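Long-range contacts in VgrG protein (Vibrio cholerae, PDB 4DTL), which carries an actin cross-linking domain that binds ATP with manganese ions and probably joins actin molecules covalently to one another: residues S23-E28 with Y94-D99; M59-M64 with T88-S93. All coordinates share one frame; numbering follows the deposited sequence. Where two conformers were deposited one is given.

Interaction 1: S23-E28 with Y94-D99; sequences SSIGIE and YPCEMD. With MN (manganese (II) ion), chain E; MN (manganese (II) ion), chain D; ATP (adenosine-5'-triphosphate), chain B.
M98 lies across I25 at about a right angle, its CG against the branched CB at 3.7 Å. The first torsion of M98 sets CG beside its own backbone N (chi1 -79°), and the bend at chi3 turns CE back toward CD1 of I25. A flexible thioether suits this place, since it can follow the branched isoleucine on one flank and S23 on the other: S23 OG is 3.5 Å from M98 CB while its hydroxyl is hydrogen-bonded to E191. I25 also shares a sheet face with C96, CG2 and SG being 4.2 Å apart. Beyond the pair, I25 packs on V177 and Y362, and C96 on helix 101-124.

Beneath these side chains the backbones run antiparallel. I25 and C96 form a hydrogen-bonded pair, with I25 N to C96 O at 2.9 Å meeting the carbonyl almost end-on (169°) and C96 N returning a bond to I25 O. M98 N then donates to S23 O. Water 2 bridges I25 O and Y94 O.

The other side of the pairing faces ATP. S24 and E97 are a non-hydrogen-bonded pair whose side chains diverge, and S24 OG, with chi1 50°, donates a hydrogen bond of 2.7 Å to adenine N1. P95 lies over a face of the adenine, CG 3.6 Å from ATP C5. G26, with no side chain, lets ribose O2' approach to 3.2 Å from its CA. Farther along, the E28 carboxylate spans both manganese ions, OE2 binding each of them.

The chemistry is therefore two-sided: I25, C96 and the crossing M98 give an apolar, sulfur-containing packing surface, while the other side holds the adenine through a hydroxyl bond to N1 and a proline over its face, and strand 24-30 carries on to the metal site.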
ATOM      1  N   SER A  23       7.895  -4.562  14.069  1.00 27.36           N
ATOM      2  CA  SER A  23       6.887  -3.915  13.233  0.50 26.58           C
ATOM      3  C   SER A  23       7.471  -2.774  12.396  1.00 29.28           C
ATOM      4  O   SER A  23       8.329  -2.026  12.873  1.00 29.65           O
ATOM      5  CB  SER A  23       5.727  -3.408  14.081  0.50 30.04           C
ATOM      6  OG  SER A  23       6.149  -2.429  15.016  0.50 41.97           O
ATOM      7  N   SER A  24       7.009  -2.648  11.155  1.00 23.47           N
ATOM      8  CA  SER A  24       7.485  -1.616  10.237  1.00 22.41           C
ATOM      9  C   SER A  24       6.382  -0.687   9.737  1.00 27.16           C
ATOM     10  O   SER A  24       5.203  -1.015   9.818  1.00 27.36           O
ATOM     11  CB  SER A  24       8.222  -2.247   9.066  1.00 21.77           C
ATOM     12  OG  SER A  24       7.415  -3.278   8.535  1.00 24.16           O
ATOM     13  N   ILE A  25       6.775   0.483   9.229  1.00 22.70           N
ATOM     14  CA  ILE A  25       5.835   1.469   8.698  1.00 21.13           C
ATOM     15  C   ILE A  25       6.372   2.169   7.455  1.00 24.18           C
ATOM     16  O   ILE A  25       7.550   2.515   7.392  1.00 23.63           O
ATOM     17  CB  ILE A  25       5.322   2.455   9.789  1.00 23.45           C
ATOM     18  CG1 ILE A  25       4.143   3.333   9.286  1.00 23.70           C
ATOM     19  CG2 ILE A  25       6.460   3.258  10.427  1.00 23.05           C
ATOM     20  CD1 ILE A  25       3.120   3.756  10.308  1.00 28.83           C
ATOM     21  N   GLY A  26       5.481   2.368   6.496  1.00 20.40           N
ATOM     22  CA  GLY A  26       5.741   3.086   5.262  1.00 20.06           C
ATOM     23  C   GLY A  26       4.611   4.053   5.010  1.00 24.18           C
ATOM     24  O   GLY A  26       3.472   3.782   5.383  1.00 24.23           O
ATOM     25  N   ILE A  27       4.901   5.177   4.375  1.00 20.31           N
ATOM     26  CA  ILE A  27       3.896   6.201   4.087  1.00 19.93           C
ATOM     27  C   ILE A  27       3.845   6.584   2.599  1.00 26.38           C
ATOM     28  O   ILE A  27       4.838   6.458   1.879  1.00 26.65           O
ATOM     29  CB  ILE A  27       4.035   7.446   5.018  1.00 22.45           C
ATOM     30  CG1 ILE A  27       5.358   8.217   4.795  1.00 22.49           C
ATOM     31  CG2 ILE A  27       3.811   7.090   6.491  1.00 22.31           C
ATOM     32  CD1 ILE A  27       5.358   9.657   5.287  1.00 32.26           C
ATOM     33  N   GLU A  28       2.667   7.035   2.154  1.00 23.21           N
ATOM     34  CA  GLU A  28       2.388   7.530   0.807  1.00 22.66           C
ATOM     35  C   GLU A  28       1.833   8.936   0.950  1.00 26.04           C
ATOM     36  O   GLU A  28       0.937   9.177   1.768  1.00 24.41           O
ATOM     37  CB  GLU A  28       1.394   6.637   0.075  1.00 23.96           C
ATOM     38  CG  GLU A  28       1.953   5.273  -0.262  1.00 30.78           C
ATOM     39  CD  GLU A  28       0.869   4.321  -0.718  1.00 45.70           C
ATOM     40  OE1 GLU A  28       0.187   3.732   0.149  1.00 35.54           O
ATOM     41  OE2 GLU A  28       0.628   4.258  -1.944  1.00 47.66           O
ATOM     42  N   TYR A  94      10.513   4.887   2.078  1.00 17.20           N
ATOM     43  CA  TYR A  94      11.156   3.601   2.217  1.00 17.38           C
ATOM     44  C   TYR A  94      10.733   3.180   3.640  1.00 22.25           C
ATOM     45  O   TYR A  94      10.754   4.021   4.552  1.00 21.18           O
ATOM     46  CB  TYR A  94      12.679   3.748   2.072  1.00 18.97           C
ATOM     47  CG  TYR A  94      13.096   3.792   0.619  1.00 22.71           C
ATOM     48  CD1 TYR A  94      13.148   4.996  -0.076  1.00 24.20           C
ATOM     49  CD2 TYR A  94      13.368   2.621  -0.080  1.00 24.77           C
ATOM     50  CE1 TYR A  94      13.510   5.040  -1.419  1.00 23.48           C
ATOM     51  CE2 TYR A  94      13.722   2.651  -1.424  1.00 25.91           C
ATOM     52  CZ  TYR A  94      13.782   3.863  -2.093  1.00 31.38           C
ATOM     53  OH  TYR A  94      14.128   3.877  -3.418  1.00 29.66           O
ATOM     54  N   PRO A  95      10.236   1.944   3.858  1.00 19.90           N
ATOM     55  CA  PRO A  95       9.798   1.570   5.213  1.00 19.68           C
ATOM     56  C   PRO A  95      10.900   1.664   6.259  1.00 23.39           C
ATOM     57  O   PRO A  95      12.088   1.543   5.940  1.00 23.49           O
ATOM     58  CB  PRO A  95       9.329   0.120   5.046  1.00 21.11           C
ATOM     59  CG  PRO A  95      10.075  -0.378   3.844  1.00 25.50           C
ATOM     60  CD  PRO A  95      10.090   0.805   2.928  1.00 21.15           C
ATOM     61  N   CYS A  96      10.498   1.908   7.501  1.00 20.06           N
ATOM     62  CA  CYS A  96      11.399   1.988   8.649  1.00 20.32           C
ATOM     63  C   CYS A  96      10.724   1.293   9.816  1.00 23.96           C
ATOM     64  O   CYS A  96       9.576   0.892   9.694  1.00 21.90           O
ATOM     65  CB  CYS A  96      11.761   3.435   8.975  1.00 20.37           C
ATOM     66  SG  CYS A  96      10.376   4.445   9.558  1.00 23.75           S
ATOM     67  N   GLU A  97      11.424   1.140  10.935  1.00 21.74           N
ATOM     68  CA  GLU A  97      10.881   0.525  12.142  1.00 21.85           C
ATOM     69  C   GLU A  97       9.872   1.497  12.730  1.00 27.26           C
ATOM     70  O   GLU A  97      10.098   2.706  12.697  1.00 27.92           O
ATOM     71  CB  GLU A  97      12.010   0.229  13.154  1.00 23.35           C
ATOM     72  CG  GLU A  97      13.010  -0.831  12.700  1.00 39.21           C
ATOM     73  CD  GLU A  97      14.326  -0.879  13.461  1.00 64.25           C
ATOM     74  OE1 GLU A  97      15.376  -1.128  12.824  1.00 62.98           O
ATOM     75  OE2 GLU A  97      14.306  -0.689  14.698  1.00 61.46           O
ATOM     76  N   MET A  98       8.746   0.984  13.227  1.00 24.77           N
ATOM     77  CA  MET A  98       7.677   1.801  13.814  1.00 25.61           C
ATOM     78  C   MET A  98       8.091   2.630  15.015  1.00 30.21           C
ATOM     79  O   MET A  98       7.540   3.717  15.214  1.00 28.44           O
ATOM     80  CB  MET A  98       6.458   0.945  14.176  1.00 27.88           C
ATOM     81  CG  MET A  98       5.588   0.614  12.991  1.00 31.33           C
ATOM     82  SD  MET A  98       3.897   0.102  13.393  1.00 34.97           S
ATOM     83  CE  MET A  98       3.180   1.699  13.713  1.00 30.85           C
ATOM     84  N   ASP A  99       9.047   2.107  15.817  1.00 28.82           N
ATOM     85  CA  ASP A  99       9.567   2.767  17.012  1.00 28.92           C
ATOM     86  C   ASP A  99      10.864   3.541  16.769  1.00 33.10           C
ATOM     87  O   ASP A  99      11.486   4.004  17.730  1.00 33.56           O
ATOM     88  CB  ASP A  99       9.684   1.767  18.175  1.00 31.60           C
ATOM     89  CG  ASP A  99      10.651   0.613  17.968  1.00 47.43           C
ATOM     90  OD1 ASP A  99      11.216   0.493  16.857  1.00 47.13           O
ATOM     91  OD2 ASP A  99      10.838  -0.177  18.920  1.00 56.54           O
TER
HETATM   92 MN    MN E 404       0.917   4.678  -4.054  1.00 54.37          MN
HETATM   93 MN    MN D 403      -1.563   3.243  -1.281  0.60 33.50          MN
HETATM   94  PG  ATP B 401      -1.555   2.874  -4.424  0.50 56.17           P
HETATM   95  O1G ATP B 401      -0.829   4.156  -4.690  0.50 55.75           O
HETATM   96  O2G ATP B 401      -2.669   3.076  -3.449  0.50 55.25           O
HETATM   97  O3G ATP B 401      -2.106   2.321  -5.702  0.50 55.94           O
HETATM   98  PB  ATP B 401       0.875   1.774  -4.291  0.50 60.90           P
HETATM   99  O1B ATP B 401       0.937   1.160  -5.635  0.50 61.81           O
HETATM  100  O2B ATP B 401       1.417   3.172  -4.331  0.50 62.10           O
HETATM  101  O3B ATP B 401      -0.539   1.801  -3.793  0.50 58.90           O
HETATM  102  PA  ATP B 401       3.288   1.286  -3.103  0.50 53.69           P
HETATM  103  O1A ATP B 401       4.188   0.145  -3.424  0.50 53.80           O
HETATM  104  O2A ATP B 401       3.657   2.497  -3.968  0.50 53.09           O
HETATM  105  O3A ATP B 401       1.836   0.949  -3.311  0.50 57.69           O
HETATM  106  O5' ATP B 401       3.494   1.679  -1.566  0.50 47.06           O
HETATM  107  C5' ATP B 401       3.539   0.630  -0.589  0.50 39.30           C
HETATM  108  C4' ATP B 401       3.658   1.203   0.795  0.50 32.72           C
HETATM  109  O4' ATP B 401       4.078   0.136   1.671  0.50 30.81           O
HETATM  110  C3' ATP B 401       4.691   2.315   0.957  0.50 29.74           C
HETATM  111  O3' ATP B 401       4.185   3.330   1.807  0.50 29.31           O
HETATM  112  C2' ATP B 401       5.901   1.583   1.530  0.50 28.32           C
HETATM  113  O2' ATP B 401       6.738   2.419   2.314  0.50 26.04           O
HETATM  114  C1' ATP B 401       5.234   0.517   2.376  0.50 29.25           C
HETATM  115  N9  ATP B 401       6.038  -0.671   2.633  0.50 26.31           N
HETATM  116  C8  ATP B 401       6.775  -1.389   1.731  0.50 23.25           C
HETATM  117  N7  ATP B 401       7.435  -2.390   2.256  0.50 22.48           N
HETATM  118  C5  ATP B 401       7.103  -2.329   3.602  0.50 22.87           C
HETATM  119  C6  ATP B 401       7.466  -3.127   4.709  0.50 22.61           C
HETATM  120  N6  ATP B 401       8.324  -4.153   4.638  0.50 23.42           N
HETATM  121  N1  ATP B 401       6.920  -2.822   5.909  0.50 21.45           N
HETATM  122  C2  ATP B 401       6.090  -1.779   5.993  0.50 20.57           C
HETATM  123  N3  ATP B 401       5.701  -0.943   5.028  0.50 21.04           N
HETATM  124  C4  ATP B 401       6.241  -1.280   3.850  0.50 23.61           C
HETATM  125  O   HOH W   1       8.789  -1.239  15.534  1.00 40.20           O
HETATM  126  O   HOH W   2       8.355   5.050   6.530  1.00 25.43           O

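Interaction 2: M59-M64 with T88-S93; sequences MLTKDM and TVELVS. With MN (manganese (II) ion), chain E; ATP (adenosine-5'-triphosphate), chain B.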
ATOM      1  N   MET A  59      10.698   7.624  -2.380  1.00 18.39           N
ATOM      2  CA  MET A  59      10.730   7.612  -3.837  1.00 17.87           C
ATOM      3  C   MET A  59       9.865   8.747  -4.405  1.00 19.67           C
ATOM      4  O   MET A  59       8.831   9.101  -3.841  1.00 17.43           O
ATOM      5  CB  MET A  59      10.161   6.293  -4.379  1.00 20.78           C
ATOM      6  CG  MET A  59      10.883   5.046  -3.926  1.00 25.17           C
ATOM      7  SD  MET A  59       9.909   3.626  -4.421  1.00 30.25           S
ATOM      8  CE  MET A  59      11.096   2.301  -4.059  1.00 27.81           C
ATOM      9  N   LEU A  60      10.268   9.269  -5.561  1.00 18.52           N
ATOM     10  CA  LEU A  60       9.529  10.281  -6.319  1.00 19.47           C
ATOM     11  C   LEU A  60       8.802   9.501  -7.404  1.00 23.32           C
ATOM     12  O   LEU A  60       9.447   8.902  -8.264  1.00 24.03           O
ATOM     13  CB  LEU A  60      10.484  11.340  -6.917  1.00 20.02           C
ATOM     14  CG  LEU A  60      10.777  12.544  -6.038  1.00 25.08           C
ATOM     15  CD1 LEU A  60      11.844  12.246  -5.022  1.00 25.21           C
ATOM     16  CD2 LEU A  60      11.234  13.673  -6.871  1.00 29.67           C
ATOM     17  N   THR A  61       7.474   9.402  -7.302  1.00 19.45           N
ATOM     18  CA  THR A  61       6.683   8.583  -8.223  1.00 19.52           C
ATOM     19  C   THR A  61       5.545   9.327  -8.912  1.00 26.36           C
ATOM     20  O   THR A  61       5.027  10.328  -8.399  1.00 26.87           O
ATOM     21  CB  THR A  61       6.065   7.343  -7.488  1.00 22.68           C
ATOM     22  OG1 THR A  61       5.018   7.781  -6.618  1.00 19.21           O
ATOM     23  CG2 THR A  61       7.088   6.492  -6.723  1.00 16.94           C
ATOM     24  N   LYS A  62       5.106   8.776 -10.048  1.00 23.96           N
ATOM     25  CA  LYS A  62       3.922   9.279 -10.736  1.00 24.51           C
ATOM     26  C   LYS A  62       2.758   8.467 -10.146  1.00 29.20           C
ATOM     27  O   LYS A  62       2.914   7.266  -9.872  1.00 28.10           O
ATOM     28  CB  LYS A  62       4.001   9.159 -12.273  1.00 26.17           C
ATOM     29  CG  LYS A  62       4.237   7.753 -12.805  1.00 27.25           C
ATOM     30  CD  LYS A  62       3.832   7.616 -14.251  1.00 25.17           C
ATOM     31  CE  LYS A  62       4.387   6.341 -14.821  1.00 30.73           C
ATOM     32  NZ  LYS A  62       4.016   6.138 -16.245  1.00 33.04           N
ATOM     33  N   ASP A  63       1.618   9.130  -9.907  1.00 26.37           N
ATOM     34  CA  ASP A  63       0.462   8.486  -9.298  1.00 26.59           C
ATOM     35  C   ASP A  63      -0.790   8.448 -10.197  1.00 31.55           C
ATOM     36  O   ASP A  63      -0.933   7.547 -11.019  1.00 30.00           O
ATOM     37  CB  ASP A  63       0.186   9.104  -7.912  1.00 28.28           C
ATOM     38  CG  ASP A  63      -0.880   8.409  -7.069  1.00 38.62           C
ATOM     39  OD1 ASP A  63      -1.095   7.176  -7.258  1.00 37.95           O
ATOM     40  OD2 ASP A  63      -1.468   9.079  -6.199  1.00 44.75           O
ATOM     41  N   MET A  64      -1.675   9.429 -10.048  1.00 31.57           N
ATOM     42  CA  MET A  64      -2.934   9.532 -10.776  1.00 33.99           C
ATOM     43  C   MET A  64      -2.789  10.209 -12.143  1.00 35.86           C
ATOM     44  O   MET A  64      -2.368  11.365 -12.210  1.00 34.36           O
ATOM     45  CB  MET A  64      -3.960  10.284  -9.911  1.00 38.10           C
ATOM     46  CG  MET A  64      -5.152   9.434  -9.492  1.00 44.59           C
ATOM     47  SD  MET A  64      -4.717   8.054  -8.378  1.00 51.91           S
ATOM     48  CE  MET A  64      -5.469   8.600  -6.833  1.00 49.29           C
ATOM     49  N   THR A  88      -0.133  13.026 -11.166  1.00 20.68           N
ATOM     50  CA  THR A  88       0.063  13.656  -9.873  1.00 18.99           C
ATOM     51  C   THR A  88       1.325  12.996  -9.317  1.00 20.19           C
ATOM     52  O   THR A  88       1.655  11.869  -9.730  1.00 16.75           O
ATOM     53  CB  THR A  88      -1.131  13.413  -8.953  1.00 26.28           C
ATOM     54  OG1 THR A  88      -1.368  12.013  -8.826  1.00 26.21           O
ATOM     55  CG2 THR A  88      -2.380  14.108  -9.418  1.00 25.07           C
ATOM     56  N   VAL A  89       2.039  13.699  -8.426  1.00 18.16           N
ATOM     57  CA  VAL A  89       3.258  13.193  -7.822  1.00 18.33           C
ATOM     58  C   VAL A  89       2.881  12.615  -6.480  1.00 25.07           C
ATOM     59  O   VAL A  89       2.109  13.221  -5.734  1.00 24.41           O
ATOM     60  CB  VAL A  89       4.367  14.287  -7.711  1.00 21.02           C
ATOM     61  CG1 VAL A  89       5.546  13.815  -6.857  1.00 19.55           C
ATOM     62  CG2 VAL A  89       4.844  14.735  -9.088  1.00 20.58           C
ATOM     63  N   GLU A  90       3.420  11.435  -6.185  1.00 23.89           N
ATOM     64  CA  GLU A  90       3.252  10.801  -4.899  1.00 23.83           C
ATOM     65  C   GLU A  90       4.602  10.461  -4.321  1.00 24.95           C
ATOM     66  O   GLU A  90       5.405   9.798  -4.974  1.00 21.98           O
ATOM     67  CB  GLU A  90       2.372   9.569  -4.998  1.00 25.17           C
ATOM     68  CG  GLU A  90       2.017   9.003  -3.636  1.00 30.30           C
ATOM     69  CD  GLU A  90       1.259   7.703  -3.707  1.00 41.86           C
ATOM     70  OE1 GLU A  90       1.738   6.782  -4.404  1.00 37.66           O
ATOM     71  OE2 GLU A  90       0.195   7.594  -3.054  1.00 39.56           O
ATOM     72  N   LEU A  91       4.837  10.909  -3.087  1.00 20.75           N
ATOM     73  CA  LEU A  91       6.074  10.623  -2.364  1.00 20.85           C
ATOM     74  C   LEU A  91       5.837   9.349  -1.554  1.00 24.10           C
ATOM     75  O   LEU A  91       4.898   9.290  -0.748  1.00 23.78           O
ATOM     76  CB  LEU A  91       6.513  11.812  -1.482  1.00 20.46           C
ATOM     77  CG  LEU A  91       6.624  13.197  -2.148  1.00 24.00           C
ATOM     78  CD1 LEU A  91       7.243  14.207  -1.187  1.00 25.33           C
ATOM     79  CD2 LEU A  91       7.406  13.145  -3.454  1.00 19.73           C
ATOM     80  N   VAL A  92       6.622   8.299  -1.860  1.00 18.57           N
ATOM     81  CA  VAL A  92       6.492   6.966  -1.254  1.00 17.44           C
ATOM     82  C   VAL A  92       7.715   6.650  -0.406  1.00 20.67           C
ATOM     83  O   VAL A  92       8.798   6.386  -0.946  1.00 20.10           O
ATOM     84  CB  VAL A  92       6.206   5.867  -2.321  1.00 20.33           C
ATOM     85  CG1 VAL A  92       5.969   4.514  -1.666  1.00 19.22           C
ATOM     86  CG2 VAL A  92       5.009   6.236  -3.201  1.00 20.21           C
ATOM     87  N   SER A  93       7.543   6.673   0.928  1.00 15.93           N
ATOM     88  CA  SER A  93       8.658   6.415   1.832  1.00 16.09           C
ATOM     89  C   SER A  93       9.223   5.010   1.755  1.00 21.44           C
ATOM     90  O   SER A  93       8.524   4.071   1.374  1.00 21.09           O
ATOM     91  CB  SER A  93       8.294   6.761   3.271  1.00 17.43           C
ATOM     92  OG  SER A  93       7.507   5.734   3.851  1.00 19.65           O
TER
HETATM   93 MN    MN E 404       0.917   4.678  -4.054  1.00 54.37          MN
HETATM   94  PG  ATP B 401      -1.555   2.874  -4.424  0.50 56.17           P
HETATM   95  O1G ATP B 401      -0.829   4.156  -4.690  0.50 55.75           O
HETATM   96  O2G ATP B 401      -2.669   3.076  -3.449  0.50 55.25           O
HETATM   97  O3G ATP B 401      -2.106   2.321  -5.702  0.50 55.94           O
HETATM   98  PB  ATP B 401       0.875   1.774  -4.291  0.50 60.90           P
HETATM   99  O1B ATP B 401       0.937   1.160  -5.635  0.50 61.81           O
HETATM  100  O2B ATP B 401       1.417   3.172  -4.331  0.50 62.10           O
HETATM  101  O3B ATP B 401      -0.539   1.801  -3.793  0.50 58.90           O
HETATM  102  PA  ATP B 401       3.288   1.286  -3.103  0.50 53.69           P
HETATM  103  O1A ATP B 401       4.188   0.145  -3.424  0.50 53.80           O
HETATM  104  O2A ATP B 401       3.657   2.497  -3.968  0.50 53.09           O
HETATM  105  O3A ATP B 401       1.836   0.949  -3.311  0.50 57.69           O
HETATM  106  O5' ATP B 401       3.494   1.679  -1.566  0.50 47.06           O
HETATM  107  C5' ATP B 401       3.539   0.630  -0.589  0.50 39.30           C
HETATM  108  C4' ATP B 401       3.658   1.203   0.795  0.50 32.72           C
HETATM  109  O4' ATP B 401       4.078   0.136   1.671  0.50 30.81           O
HETATM  110  C3' ATP B 401       4.691   2.315   0.957  0.50 29.74           C
HETATM  111  O3' ATP B 401       4.185   3.330   1.807  0.50 29.31           O
HETATM  112  C2' ATP B 401       5.901   1.583   1.530  0.50 28.32           C
HETATM  113  O2' ATP B 401       6.738   2.419   2.314  0.50 26.04           O
HETATM  114  C1' ATP B 401       5.234   0.517   2.376  0.50 29.25           C
HETATM  115  N9  ATP B 401       6.038  -0.671   2.633  0.50 26.31           N
HETATM  116  C8  ATP B 401       6.775  -1.389   1.731  0.50 23.25           C
HETATM  117  N7  ATP B 401       7.435  -2.390   2.256  0.50 22.48           N
HETATM  118  C5  ATP B 401       7.103  -2.329   3.602  0.50 22.87           C
HETATM  119  C6  ATP B 401       7.466  -3.127   4.709  0.50 22.61           C
HETATM  120  N6  ATP B 401       8.324  -4.153   4.638  0.50 23.42           N
HETATM  121  N1  ATP B 401       6.920  -2.822   5.909  0.50 21.45           N
HETATM  122  C2  ATP B 401       6.090  -1.779   5.993  0.50 20.57           C
HETATM  123  N3  ATP B 401       5.701  -0.943   5.028  0.50 21.04           N
HETATM  124  C4  ATP B 401       6.241  -1.280   3.850  0.50 23.61           C
HETATM  125  O   HOH W   3       2.773   5.871  -6.871  1.00 44.21           O
HETATM  126  O   HOH W   4      -2.934   8.778  -3.932  1.00 45.46           O
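T88 holds the corner at M64 with two of its own atoms, the hydroxyl and the backbone N: OG1 accepts from M64 N at 2.9 Å, and T88 N donates to M64 O. T88 O takes D63 N as well, at 2.7 Å. The hydroxyl, set between its own backbone N and carbonyl carbon (chi1 56°), is hydrogen-bonded to E30 too, so this small polar side chain ties down the point where the strand turns away.

E90 and T61 form a hydrogen-bonded antiparallel pair with an added clasp. E90 O receives both T61 N and T61 OG1, the hydroxyl at 2.6 Å, and the two donors arrive from opposite faces of the carbonyl plane. Water 3 links T61 OG1 onward to E90 OE1. With CG anti to the backbone N (chi1 -172°) and an extended chain, E90 reaches out from the sheet to bind a manganese ion through OE1 at 2.3 Å. Its carboxylate stacks on that of D63, the planes 14° apart and OD2 3.9 Å from OE2.

V92 continues the same face. CG2 meets T61 OG1 at 3.8 Å, and CG1 lies 3.7 Å from ATP C3', giving the ribose an apolar wall; S93 O accepts from ATP O2'. On the reverse face L60 and L91 pack together and against helix 101-124, where branched aliphatic chains suit a buried layer.

Two acidic groups so close should repel, and the manganese bound to E90 may offset part of that cost. The pairing is a well-bonded backbone ladder, whose threonine and water contacts probably help position the glutamate that shares the manganese with E28 and ATP.

Strand 85-97 serves both interactions, with partner strand 24-30 in interaction 1 and strand 56-68 in interaction 2, whose segments nest inside the chain loop closed by the first. The centres lie about 17 Å apart. Both are largely buried, though each has a more open end, near M98 and M64 respectively. Interaction 1 meets the adenine end of ATP with few backbone bonds and much apolar contact; interaction 2 has a longer ladder and acidic, hydroxyl-rich chemistry near the phosphates. S93 OG, within hydrogen-bonding distance of I27 N, joins them directly. E28 and E90, one from each contact, share a manganese ion, completing one continuous nucleotide site.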